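Local atomic coordinates of uncharacterized protein (PDB entry 4JZA), a protein that is a phosphoinositide phosphatase that probably removes the 3-phosphate from phosphatidylinositol 3-phosphate and may thereby alter lipid metabolism in the host cell. Residues Glu197-Ala202 and Arg268-Asp273. Numbering follows the deposited sequence.
Sequences EEYQHA and RILAAD
Tyr199 lays its ring against the side chain of Leu270, whose CD2 sits over one face as a CH-pi contact, 4.1 Å from the ring centroid and 24° off the normal. The methyl lies nearer the root of the ring than its tip, with Leu270 CD2 3.7 Å from Tyr199 CG. Tyr199 takes up the crowded first torsion, CG between the backbone N and the carbonyl carbon (chi1 73°). Gln200 CG lies over the opposite face, also toward the rim. The Tyr199 hydroxyl makes a weak hydrogen bond to Gln283 on helix 274-288.

One residue back, Ile269 lies against the first turn of helix 198-206. Its CG1, anti to the carbonyl carbon and beside the backbone N (chi1 -68°), carries CD1 to Ala202 CB at 3.4 Å; CG2, anti to the backbone N, rests on Tyr199 CB at 4.0 Å. Glu198 runs along the edge of the contact: its extended chain, CG anti to the backbone N, crosses Ile269 obliquely and brings OE1 into van der Waals contact with Ile269 CG1 at 3.8 Å. That oxygen accepts a hydrogen bond from the backbone N of Lys388, at the start of helix 388-402.

Tyr199 and Ile269 are the nearest pair by CA, 5.7 Å apart. The contact joins the start of helix 198-206 to the C-terminal part of helix 261-270, as apolar helix-to-helix packing inside the helical phosphoinositide phosphatase insertion domain, which has no strand between the two segments.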
loop_
_atom_site.group_PDB
_atom_site.type_symbol
_atom_site.label_atom_id
_atom_site.label_comp_id
_atom_site.label_asym_id
_atom_site.label_seq_id
_atom_site.Cartn_x
_atom_site.Cartn_y
_atom_site.Cartn_z
ATOM N N GLU A 197 -25.501 -7.454 4.013
ATOM C CA GLU A 197 -25.256 -8.448 2.976
ATOM C C GLU A 197 -25.256 -7.836 1.571
ATOM O O GLU A 197 -25.820 -6.773 1.342
ATOM C CB GLU A 197 -26.317 -9.531 3.046
ATOM C CG GLU A 197 -26.218 -10.446 4.258
ATOM C CD GLU A 197 -27.198 -11.609 4.186
ATOM O OE1 GLU A 197 -27.226 -12.337 3.154
ATOM O OE2 GLU A 197 -27.966 -11.788 5.156
ATOM N N GLU A 198 -24.664 -8.525 0.609
ATOM C CA GLU A 198 -24.427 -7.907 -0.690
ATOM C C GLU A 198 -25.713 -7.349 -1.273
ATOM O O GLU A 198 -25.698 -6.242 -1.780
ATOM C CB GLU A 198 -23.708 -8.852 -1.699
ATOM C CG GLU A 198 -23.257 -8.164 -3.008
ATOM C CD GLU A 198 -22.542 -9.084 -4.043
ATOM O OE1 GLU A 198 -22.487 -8.720 -5.266
ATOM O OE2 GLU A 198 -22.031 -10.163 -3.657
ATOM N N TYR A 199 -26.820 -8.089 -1.233
ATOM C CA TYR A 199 -28.054 -7.608 -1.924
ATOM C C TYR A 199 -28.618 -6.355 -1.248
ATOM O O TYR A 199 -29.207 -5.476 -1.882
ATOM C CB TYR A 199 -29.131 -8.713 -2.069
ATOM C CG TYR A 199 -29.813 -9.054 -0.785
ATOM C CD1 TYR A 199 -29.172 -9.820 0.152
ATOM C CD2 TYR A 199 -31.111 -8.589 -0.488
ATOM C CE1 TYR A 199 -29.775 -10.140 1.363
ATOM C CE2 TYR A 199 -31.726 -8.918 0.717
ATOM C CZ TYR A 199 -31.042 -9.711 1.646
ATOM O OH TYR A 199 -31.537 -10.092 2.882
ATOM N N GLN A 200 -28.410 -6.265 0.047
ATOM C CA GLN A 200 -28.956 -5.149 0.787
ATOM C C GLN A 200 -28.099 -3.936 0.510
ATOM O O GLN A 200 -28.616 -2.840 0.365
ATOM C CB GLN A 200 -29.009 -5.455 2.291
ATOM C CG GLN A 200 -29.908 -6.632 2.686
ATOM C CD GLN A 200 -29.826 -6.941 4.180
ATOM O OE1 GLN A 200 -30.415 -6.263 4.987
ATOM N NE2 GLN A 200 -29.077 -7.938 4.536
ATOM N N HIS A 201 -26.785 -4.145 0.434
ATOM C CA HIS A 201 -25.836 -3.093 0.036
ATOM C C HIS A 201 -26.224 -2.538 -1.331
ATOM O O HIS A 201 -26.188 -1.308 -1.528
ATOM C CB HIS A 201 -24.394 -3.634 -0.022
ATOM C CG HIS A 201 -23.322 -2.592 0.169
ATOM N ND1 HIS A 201 -23.032 -2.031 1.394
ATOM C CD2 HIS A 201 -22.446 -2.040 -0.700
ATOM C CE1 HIS A 201 -22.023 -1.185 1.276
ATOM N NE2 HIS A 201 -21.661 -1.160 0.010
ATOM N N ALA A 202 -26.605 -3.409 -2.264
ATOM C CA ALA A 202 -27.015 -2.909 -3.550
ATOM C C ALA A 202 -28.295 -2.062 -3.427
ATOM O O ALA A 202 -28.435 -1.019 -4.120
ATOM C CB ALA A 202 -27.224 -4.031 -4.537
ATOM N N ARG A 268 -30.505 -8.716 -9.265
ATOM C CA ARG A 268 -29.308 -9.226 -9.948
ATOM C C ARG A 268 -28.460 -10.098 -9.033
ATOM O O ARG A 268 -27.920 -11.111 -9.452
ATOM C CB ARG A 268 -28.467 -8.081 -10.509
ATOM C CG ARG A 268 -27.277 -8.531 -11.354
ATOM C CD ARG A 268 -26.414 -7.358 -11.776
ATOM N NE ARG A 268 -27.234 -6.249 -12.253
ATOM C CZ ARG A 268 -27.837 -6.200 -13.444
ATOM N NH1 ARG A 268 -27.725 -7.203 -14.305
ATOM N NH2 ARG A 268 -28.560 -5.129 -13.781
ATOM N N ILE A 269 -28.367 -9.723 -7.776
ATOM C CA ILE A 269 -27.594 -10.502 -6.833
ATOM C C ILE A 269 -28.319 -11.731 -6.308
ATOM O O ILE A 269 -27.695 -12.767 -6.058
ATOM C CB ILE A 269 -27.182 -9.630 -5.653
ATOM C CG1 ILE A 269 -26.171 -8.590 -6.151
ATOM C CG2 ILE A 269 -26.605 -10.483 -4.547
ATOM C CD1 ILE A 269 -26.374 -7.204 -5.588
ATOM N N LEU A 270 -29.630 -11.618 -6.126
ATOM C CA LEU A 270 -30.407 -12.709 -5.526
ATOM C C LEU A 270 -30.626 -13.823 -6.551
ATOM O O LEU A 270 -30.682 -14.988 -6.188
ATOM C CB LEU A 270 -31.744 -12.188 -4.964
ATOM C CG LEU A 270 -31.694 -11.337 -3.679
ATOM C CD1 LEU A 270 -33.069 -10.837 -3.272
ATOM C CD2 LEU A 270 -31.086 -12.112 -2.535
ATOM N N ALA A 271 -30.700 -13.447 -7.831
ATOM C CA ALA A 271 -30.919 -14.388 -8.940
ATOM C C ALA A 271 -29.812 -15.410 -9.114
ATOM O O ALA A 271 -29.994 -16.405 -9.820
ATOM C CB ALA A 271 -31.105 -13.623 -10.247
ATOM N N ALA A 272 -28.663 -15.154 -8.502
ATOM C CA ALA A 272 -27.538 -16.069 -8.584
ATOM C C ALA A 272 -27.744 -17.321 -7.749
ATOM O O ALA A 272 -27.008 -18.290 -7.939
ATOM C CB ALA A 272 -26.273 -15.374 -8.147
ATOM N N ASP A 273 -28.726 -17.306 -6.840
ATOM C CA ASP A 273 -29.050 -18.486 -6.020
ATOM C C ASP A 273 -30.542 -18.556 -5.696
ATOM O O ASP A 273 -30.950 -18.285 -4.562
ATOM C CB ASP A 273 -28.229 -18.477 -4.732
ATOM C CG ASP A 273 -28.577 -19.634 -3.809
ATOM O OD1 ASP A 273 -28.872 -20.739 -4.314
ATOM O OD2 ASP A 273 -28.577 -19.431 -2.580
#